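Local coordinates for T-lymphoma invasion and metastasis-inducing protein 2 (Mus musculus, PDB 3A8P) that activates Rac1 as a guanine nucleotide exchange factor, connecting extracellular signals to the cytoskeleton, with a PHCCEx module that contributes to membrane localisation, at residues V11-W16 / Q109-N114; K47-L52 / H120-S125. One frame throughout, in Å; residues are numbered along the deposited sequence.

Contact 1. Residues V11-W16 / Q109-N114; sequences VRKAGW and QTDLEN
On the first strand of the pleckstrin homology (PH) domain, Lys13 reaches across to Asp111 and Asn114 in the opening turns of the C-terminal helix, 109-130. Lys13 carries the contact with a side chain extended as far as CE, CG lying anti to the backbone N (chi1 -166°). A bend at the last torsion (chi4 -53°) then swings the ammonium group to the carboxylate. The resulting salt bridge is also a hydrogen bond, Lys13 NZ to Asp111 OD1 at 3.2 Å. The donor arrives on the syn side of that oxygen but 28° out of the carboxylate plane, so the grip is somewhat tilted. Apolar contact accompanies the charge: Lys13 CE presses on Asn114 CB at 3.3 Å, a tight fit, where the two side chains run roughly perpendicular.

Other partners share the work of holding the ends. Asp111 OD2 accepts a hydrogen bond from Thr107 N just ahead of the helix, which helps fix the rotation of the carboxylate, while Lys13 also makes a cation-pi contact with Trp115. A water adds a second link from Asp111 OD2 to the strand, donating to that oxygen and to Trp16 O, each at 2.7 Å. Another water ties all three touching residues together: it accepts from Lys13 NZ at 3.2 Å and from Asn114 ND2 at 2.8 Å, and donates to Asp111 OD1 at 2.6 Å.

Contact 2. Residues K47-L52 / H120-S125; sequences KGCTLL and HSACAS
First torsions bring the sulfurs of Cys49 and Cys123 near each other: Cys123 SG sits beside its backbone N and anti to its carbonyl carbon (chi1 -67°), whereas Cys49 is rotated away from a staggered position (chi1 -91°) and directs its sulfur at the helix backbone. Cys123 belongs to the C-terminal helix of the PH fold, Cys49 to the tip of the beta hairpin that joins strands 40-47 and 50-54. That hairpin closes with a type II' turn from Lys47 to Thr50, in which Gly48 takes the positive phi (65°) that favours glycine. Two backbone hydrogen bonds between Lys47 and Thr50 hold the turn in shape and present Cys49 to the helix.

The packing is close because the helix offers small residues here: Cys49 CA comes within 5.5 Å of Ala122 CA. Cys49 SG lies over the face of the peptide group that links Ala122 and Cys123, at 3.4 Å from Ala122 C and equally far from Cys123 N. The same sulfur touches the methyl of Ala122 from its flank, SG to CB 3.8 Å. Gly48 contributes its carbonyl instead of a side chain, with Gly48 O at 3.3 Å from Ala122 CB. No hydrogen bond crosses between turn and helix, which meet by van der Waals contact.

Behind this face the helix leans on helix 171-206, where Tyr201 touches Cys123 and Ala124, so here it lies between the PH sheet and helix 171-206 of the CC-Ex region. On the hairpin side the two sulfurs pack without a disulfide, Cys49 SG standing 4.0 Å from Cys123 SG.

Both contacts fasten helix 109-130 to the same antiparallel sheet, and together they illustrate how chemistry follows depth in a fold. Contact 1, near the start of the helix, is a surface contact and relies on charge and bridging waters. Contact 2, further along and partly buried, uses thiols, a methyl and backbone atoms, with no polar bond across it. Their centres lie about 12 Å apart, and Arg12 spans the gap: its guanidinium NE packs 3.6 Å from Ala122 CB, and its NH1 touches Ser121. The strand of contact 1 is also hydrogen-bonded to strand 40-47, which leads into the turn of contact 2.

Contact 1. Residues V11-W16 / Q109-N114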
ATOM      1  N   VAL A  11       2.043 -23.374  -4.536  1.00 57.54           N
ATOM      2  CA  VAL A  11       1.524 -22.287  -5.351  1.00 54.73           C
ATOM      3  C   VAL A  11       0.065 -21.979  -5.045  1.00 52.26           C
ATOM      4  O   VAL A  11      -0.798 -22.851  -5.129  1.00 51.36           O
ATOM      5  CB  VAL A  11       1.655 -22.614  -6.850  1.00 54.88           C
ATOM      6  CG1 VAL A  11       0.840 -21.630  -7.674  1.00 54.38           C
ATOM      7  CG2 VAL A  11       3.121 -22.568  -7.258  1.00 54.81           C
ATOM      8  N   ARG A  12      -0.200 -20.726  -4.698  1.00 49.74           N
ATOM      9  CA  ARG A  12      -1.546 -20.271  -4.383  1.00 46.94           C
ATOM     10  C   ARG A  12      -2.277 -19.904  -5.669  1.00 44.01           C
ATOM     11  O   ARG A  12      -3.484 -20.095  -5.790  1.00 43.01           O
ATOM     12  CB  ARG A  12      -1.473 -19.053  -3.453  1.00 49.30           C
ATOM     13  CG  ARG A  12      -2.814 -18.385  -3.167  1.00 51.78           C
ATOM     14  CD  ARG A  12      -2.634 -17.158  -2.283  1.00 53.81           C
ATOM     15  NE  ARG A  12      -2.236 -17.498  -0.918  1.00 54.24           N
ATOM     16  CZ  ARG A  12      -3.077 -17.926   0.019  1.00 54.92           C
ATOM     17  NH1 ARG A  12      -4.367 -18.066  -0.260  1.00 53.65           N
ATOM     18  NH2 ARG A  12      -2.630 -18.209   1.238  1.00 54.30           N
ATOM     19  N   LYS A  13      -1.533 -19.369  -6.628  1.00 40.87           N
ATOM     20  CA  LYS A  13      -2.111 -18.970  -7.900  1.00 39.11           C
ATOM     21  C   LYS A  13      -1.007 -18.808  -8.931  1.00 37.72           C
ATOM     22  O   LYS A  13       0.145 -18.538  -8.579  1.00 37.57           O
ATOM     23  CB  LYS A  13      -2.864 -17.647  -7.756  1.00 38.36           C
ATOM     24  CG  LYS A  13      -3.761 -17.353  -8.942  1.00 40.56           C
ATOM     25  CD  LYS A  13      -4.495 -16.044  -8.785  1.00 39.53           C
ATOM     26  CE  LYS A  13      -5.608 -15.928  -9.801  1.00 41.26           C
ATOM     27  NZ  LYS A  13      -5.132 -16.142 -11.192  1.00 42.74           N
ATOM     28  N   ALA A  14      -1.368 -18.963 -10.200  1.00 35.04           N
ATOM     29  CA  ALA A  14      -0.413 -18.845 -11.292  1.00 35.47           C
ATOM     30  C   ALA A  14      -1.136 -18.428 -12.572  1.00 35.20           C
ATOM     31  O   ALA A  14      -2.289 -18.794 -12.780  1.00 37.37           O
ATOM     32  CB  ALA A  14       0.300 -20.179 -11.496  1.00 35.09           C
ATOM     33  N   GLY A  15      -0.469 -17.660 -13.426  1.00 33.30           N
ATOM     34  CA  GLY A  15      -1.112 -17.239 -14.657  1.00 30.65           C
ATOM     35  C   GLY A  15      -0.344 -16.156 -15.376  1.00 30.17           C
ATOM     36  O   GLY A  15       0.538 -15.524 -14.791  1.00 28.46           O
ATOM     37  N   TRP A  16      -0.671 -15.940 -16.648  1.00 28.07           N
ATOM     38  CA  TRP A  16      -0.000 -14.921 -17.447  1.00 28.12           C
ATOM     39  C   TRP A  16      -0.373 -13.526 -16.976  1.00 28.64           C
ATOM     40  O   TRP A  16      -1.534 -13.247 -16.680  1.00 27.60           O
ATOM     41  CB  TRP A  16      -0.384 -15.030 -18.924  1.00 27.79           C
ATOM     42  CG  TRP A  16       0.193 -16.204 -19.658  1.00 30.75           C
ATOM     43  CD1 TRP A  16      -0.475 -17.315 -20.085  1.00 31.70           C
ATOM     44  CD2 TRP A  16       1.546 -16.355 -20.094  1.00 32.61           C
ATOM     45  NE1 TRP A  16       0.379 -18.149 -20.767  1.00 33.30           N
ATOM     46  CE2 TRP A  16       1.626 -17.585 -20.788  1.00 32.95           C
ATOM     47  CE3 TRP A  16       2.701 -15.571 -19.968  1.00 33.88           C
ATOM     48  CZ2 TRP A  16       2.816 -18.048 -21.355  1.00 32.65           C
ATOM     49  CZ3 TRP A  16       3.887 -16.034 -20.537  1.00 33.58           C
ATOM     50  CH2 TRP A  16       3.931 -17.261 -21.220  1.00 33.97           C
ATOM     51  N   GLN A 109     -11.571  -9.418 -15.917  1.00 24.89           N
ATOM     52  CA  GLN A 109     -11.967  -8.807 -14.652  1.00 25.14           C
ATOM     53  C   GLN A 109     -11.962  -9.879 -13.572  1.00 25.39           C
ATOM     54  O   GLN A 109     -11.527  -9.634 -12.451  1.00 25.10           O
ATOM     55  CB  GLN A 109     -13.365  -8.181 -14.765  1.00 26.18           C
ATOM     56  CG  GLN A 109     -13.966  -7.675 -13.441  1.00 26.95           C
ATOM     57  CD  GLN A 109     -13.088  -6.654 -12.708  1.00 28.65           C
ATOM     58  OE1 GLN A 109     -12.435  -5.811 -13.330  1.00 26.57           O
ATOM     59  NE2 GLN A 109     -13.094  -6.715 -11.377  1.00 26.75           N
ATOM     60  N   THR A 110     -12.450 -11.068 -13.912  1.00 26.05           N
ATOM     61  CA  THR A 110     -12.480 -12.174 -12.951  1.00 27.38           C
ATOM     62  C   THR A 110     -11.056 -12.559 -12.548  1.00 25.71           C
ATOM     63  O   THR A 110     -10.774 -12.798 -11.377  1.00 26.13           O
ATOM     64  CB  THR A 110     -13.165 -13.423 -13.540  1.00 28.54           C
ATOM     65  OG1 THR A 110     -14.540 -13.129 -13.816  1.00 30.56           O
ATOM     66  CG2 THR A 110     -13.090 -14.584 -12.553  1.00 28.00           C
ATOM     67  N   ASP A 111     -10.163 -12.617 -13.527  1.00 24.90           N
ATOM     68  CA  ASP A 111      -8.779 -12.971 -13.248  1.00 24.75           C
ATOM     69  C   ASP A 111      -8.161 -11.912 -12.326  1.00 24.13           C
ATOM     70  O   ASP A 111      -7.439 -12.248 -11.384  1.00 23.99           O
ATOM     71  CB  ASP A 111      -8.000 -13.083 -14.555  1.00 24.28           C
ATOM     72  CG  ASP A 111      -6.591 -13.607 -14.355  1.00 26.16           C
ATOM     73  OD1 ASP A 111      -6.430 -14.674 -13.723  1.00 26.33           O
ATOM     74  OD2 ASP A 111      -5.645 -12.950 -14.838  1.00 28.29           O
ATOM     75  N   LEU A 112      -8.462 -10.638 -12.578  1.00 23.95           N
ATOM     76  CA  LEU A 112      -7.938  -9.558 -11.738  1.00 24.18           C
ATOM     77  C   LEU A 112      -8.398  -9.740 -10.292  1.00 23.45           C
ATOM     78  O   LEU A 112      -7.605  -9.631  -9.354  1.00 19.56           O
ATOM     79  CB  LEU A 112      -8.391  -8.189 -12.269  1.00 24.19           C
ATOM     80  CG  LEU A 112      -8.030  -6.932 -11.461  1.00 22.90           C
ATOM     81  CD1 LEU A 112      -8.016  -5.719 -12.383  1.00 23.42           C
ATOM     82  CD2 LEU A 112      -9.039  -6.721 -10.330  1.00 23.39           C
ATOM     83  N   GLU A 113      -9.681 -10.037 -10.113  1.00 24.19           N
ATOM     84  CA  GLU A 113     -10.217 -10.228  -8.770  1.00 25.53           C
ATOM     85  C   GLU A 113      -9.573 -11.422  -8.090  1.00 25.22           C
ATOM     86  O   GLU A 113      -9.320 -11.392  -6.887  1.00 25.16           O
ATOM     87  CB  GLU A 113     -11.735 -10.421  -8.816  1.00 28.99           C
ATOM     88  CG  GLU A 113     -12.500  -9.156  -9.140  1.00 34.80           C
ATOM     89  CD  GLU A 113     -13.955  -9.431  -9.458  1.00 40.06           C
ATOM     90  OE1 GLU A 113     -14.534 -10.346  -8.834  1.00 44.23           O
ATOM     91  OE2 GLU A 113     -14.518  -8.729 -10.323  1.00 41.12           O
ATOM     92  N   ASN A 114      -9.312 -12.477  -8.854  1.00 23.89           N
ATOM     93  CA  ASN A 114      -8.690 -13.658  -8.282  1.00 24.24           C
ATOM     94  C   ASN A 114      -7.268 -13.354  -7.800  1.00 24.41           C
ATOM     95  O   ASN A 114      -6.846 -13.860  -6.757  1.00 25.75           O
ATOM     96  CB  ASN A 114      -8.675 -14.811  -9.296  1.00 23.66           C
ATOM     97  CG  ASN A 114     -10.060 -15.385  -9.548  1.00 26.34           C
ATOM     98  OD1 ASN A 114     -10.951 -15.257  -8.715  1.00 26.67           O
ATOM     99  ND2 ASN A 114     -10.239 -16.035 -10.694  1.00 26.68           N
TER
HETATM  100  O   HOH W   1      -8.075 -16.355 -12.512  1.00 32.01           O
HETATM  101  O   HOH W   2      -3.355 -14.289 -14.945  1.00 26.44           O

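Contact 2. Residues K47-L52 / H120-S125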
ATOM      1  N   LYS A  47       3.762 -17.970  -4.449  1.00 34.67           N
ATOM      2  CA  LYS A  47       4.168 -19.004  -3.501  1.00 36.94           C
ATOM      3  C   LYS A  47       4.442 -18.252  -2.200  1.00 35.84           C
ATOM      4  O   LYS A  47       5.359 -17.436  -2.141  1.00 36.64           O
ATOM      5  CB  LYS A  47       5.437 -19.678  -4.027  1.00 40.35           C
ATOM      6  CG  LYS A  47       5.784 -21.008  -3.394  1.00 46.44           C
ATOM      7  CD  LYS A  47       6.887 -21.704  -4.194  1.00 50.28           C
ATOM      8  CE  LYS A  47       7.236 -23.058  -3.590  1.00 52.99           C
ATOM      9  NZ  LYS A  47       6.025 -23.922  -3.457  1.00 56.12           N
ATOM     10  N   GLY A  48       3.660 -18.524  -1.160  1.00 34.43           N
ATOM     11  CA  GLY A  48       3.831 -17.782   0.077  1.00 35.21           C
ATOM     12  C   GLY A  48       3.457 -16.353  -0.292  1.00 35.59           C
ATOM     13  O   GLY A  48       2.401 -16.132  -0.886  1.00 35.81           O
ATOM     14  N   CYS A  49       4.304 -15.382   0.036  1.00 34.71           N
ATOM     15  CA  CYS A  49       4.029 -13.994  -0.327  1.00 33.91           C
ATOM     16  C   CYS A  49       5.008 -13.532  -1.384  1.00 32.83           C
ATOM     17  O   CYS A  49       5.278 -12.338  -1.514  1.00 34.21           O
ATOM     18  CB  CYS A  49       4.137 -13.070   0.881  1.00 36.56           C
ATOM     19  SG  CYS A  49       2.591 -12.853   1.748  1.00 40.28           S
ATOM     20  N   THR A  50       5.544 -14.486  -2.135  1.00 29.88           N
ATOM     21  CA  THR A  50       6.510 -14.176  -3.175  1.00 29.57           C
ATOM     22  C   THR A  50       5.928 -14.399  -4.569  1.00 29.45           C
ATOM     23  O   THR A  50       5.343 -15.446  -4.854  1.00 29.75           O
ATOM     24  CB  THR A  50       7.783 -15.060  -3.028  1.00 31.48           C
ATOM     25  OG1 THR A  50       8.361 -14.860  -1.732  1.00 29.70           O
ATOM     26  CG2 THR A  50       8.806 -14.711  -4.106  1.00 28.85           C
ATOM     27  N   LEU A  51       6.081 -13.402  -5.430  1.00 27.42           N
ATOM     28  CA  LEU A  51       5.610 -13.505  -6.801  1.00 27.16           C
ATOM     29  C   LEU A  51       6.839 -13.822  -7.638  1.00 27.22           C
ATOM     30  O   LEU A  51       7.779 -13.032  -7.684  1.00 28.24           O
ATOM     31  CB  LEU A  51       4.985 -12.181  -7.274  1.00 25.23           C
ATOM     32  CG  LEU A  51       3.613 -11.812  -6.699  1.00 27.55           C
ATOM     33  CD1 LEU A  51       3.288 -10.338  -6.981  1.00 24.18           C
ATOM     34  CD2 LEU A  51       2.555 -12.736  -7.314  1.00 26.89           C
ATOM     35  N   LEU A  52       6.836 -14.989  -8.275  1.00 28.64           N
ATOM     36  CA  LEU A  52       7.946 -15.419  -9.124  1.00 28.28           C
ATOM     37  C   LEU A  52       7.571 -15.206 -10.581  1.00 28.94           C
ATOM     38  O   LEU A  52       6.496 -15.610 -11.020  1.00 26.22           O
ATOM     39  CB  LEU A  52       8.251 -16.894  -8.881  1.00 29.69           C
ATOM     40  CG  LEU A  52       8.580 -17.235  -7.428  1.00 32.17           C
ATOM     41  CD1 LEU A  52       8.691 -18.741  -7.267  1.00 35.20           C
ATOM     42  CD2 LEU A  52       9.881 -16.540  -7.026  1.00 31.47           C
ATOM     43  N   HIS A 120      -3.759 -10.639  -1.360  1.00 25.47           N
ATOM     44  CA  HIS A 120      -4.179 -10.157  -0.053  1.00 24.11           C
ATOM     45  C   HIS A 120      -4.297 -11.298   0.936  1.00 25.58           C
ATOM     46  O   HIS A 120      -3.957 -11.134   2.108  1.00 24.98           O
ATOM     47  CB  HIS A 120      -5.510  -9.403  -0.159  1.00 24.49           C
ATOM     48  CG  HIS A 120      -5.360  -8.006  -0.673  1.00 24.62           C
ATOM     49  ND1 HIS A 120      -6.429  -7.242  -1.087  1.00 24.88           N
ATOM     50  CD2 HIS A 120      -4.260  -7.230  -0.827  1.00 23.22           C
ATOM     51  CE1 HIS A 120      -5.995  -6.055  -1.475  1.00 24.61           C
ATOM     52  NE2 HIS A 120      -4.682  -6.021  -1.327  1.00 24.71           N
ATOM     53  N   SER A 121      -4.774 -12.455   0.476  1.00 25.99           N
ATOM     54  CA  SER A 121      -4.909 -13.611   1.367  1.00 27.84           C
ATOM     55  C   SER A 121      -3.554 -14.121   1.843  1.00 26.88           C
ATOM     56  O   SER A 121      -3.397 -14.486   3.003  1.00 28.04           O
ATOM     57  CB  SER A 121      -5.671 -14.744   0.675  1.00 26.60           C
ATOM     58  OG  SER A 121      -7.006 -14.351   0.424  1.00 29.82           O
ATOM     59  N   ALA A 122      -2.580 -14.156   0.941  1.00 28.42           N
ATOM     60  CA  ALA A 122      -1.238 -14.604   1.295  1.00 27.93           C
ATOM     61  C   ALA A 122      -0.668 -13.652   2.349  1.00 29.05           C
ATOM     62  O   ALA A 122      -0.140 -14.088   3.374  1.00 27.82           O
ATOM     63  CB  ALA A 122      -0.351 -14.613   0.061  1.00 28.71           C
ATOM     64  N   CYS A 123      -0.794 -12.351   2.088  1.00 28.79           N
ATOM     65  CA  CYS A 123      -0.315 -11.311   3.000  1.00 28.01           C
ATOM     66  C   CYS A 123      -0.975 -11.379   4.370  1.00 28.05           C
ATOM     67  O   CYS A 123      -0.306 -11.224   5.390  1.00 28.06           O
ATOM     68  CB  CYS A 123      -0.563  -9.920   2.410  1.00 27.95           C
ATOM     69  SG  CYS A 123       0.411  -9.559   0.956  1.00 32.30           S
ATOM     70  N   ALA A 124      -2.290 -11.585   4.395  1.00 27.54           N
ATOM     71  CA  ALA A 124      -3.005 -11.668   5.660  1.00 28.39           C
ATOM     72  C   ALA A 124      -2.476 -12.882   6.412  1.00 30.58           C
ATOM     73  O   ALA A 124      -2.313 -12.863   7.633  1.00 28.94           O
ATOM     74  CB  ALA A 124      -4.503 -11.815   5.416  1.00 25.88           C
ATOM     75  N   SER A 125      -2.201 -13.935   5.657  1.00 31.32           N
ATOM     76  CA  SER A 125      -1.695 -15.170   6.222  1.00 33.79           C
ATOM     77  C   SER A 125      -0.344 -14.942   6.895  1.00 32.36           C
ATOM     78  O   SER A 125      -0.159 -15.295   8.059  1.00 33.61           O
ATOM     79  CB  SER A 125      -1.570 -16.220   5.117  1.00 34.86           C
ATOM     80  OG  SER A 125      -1.079 -17.436   5.634  1.00 39.85           O
TER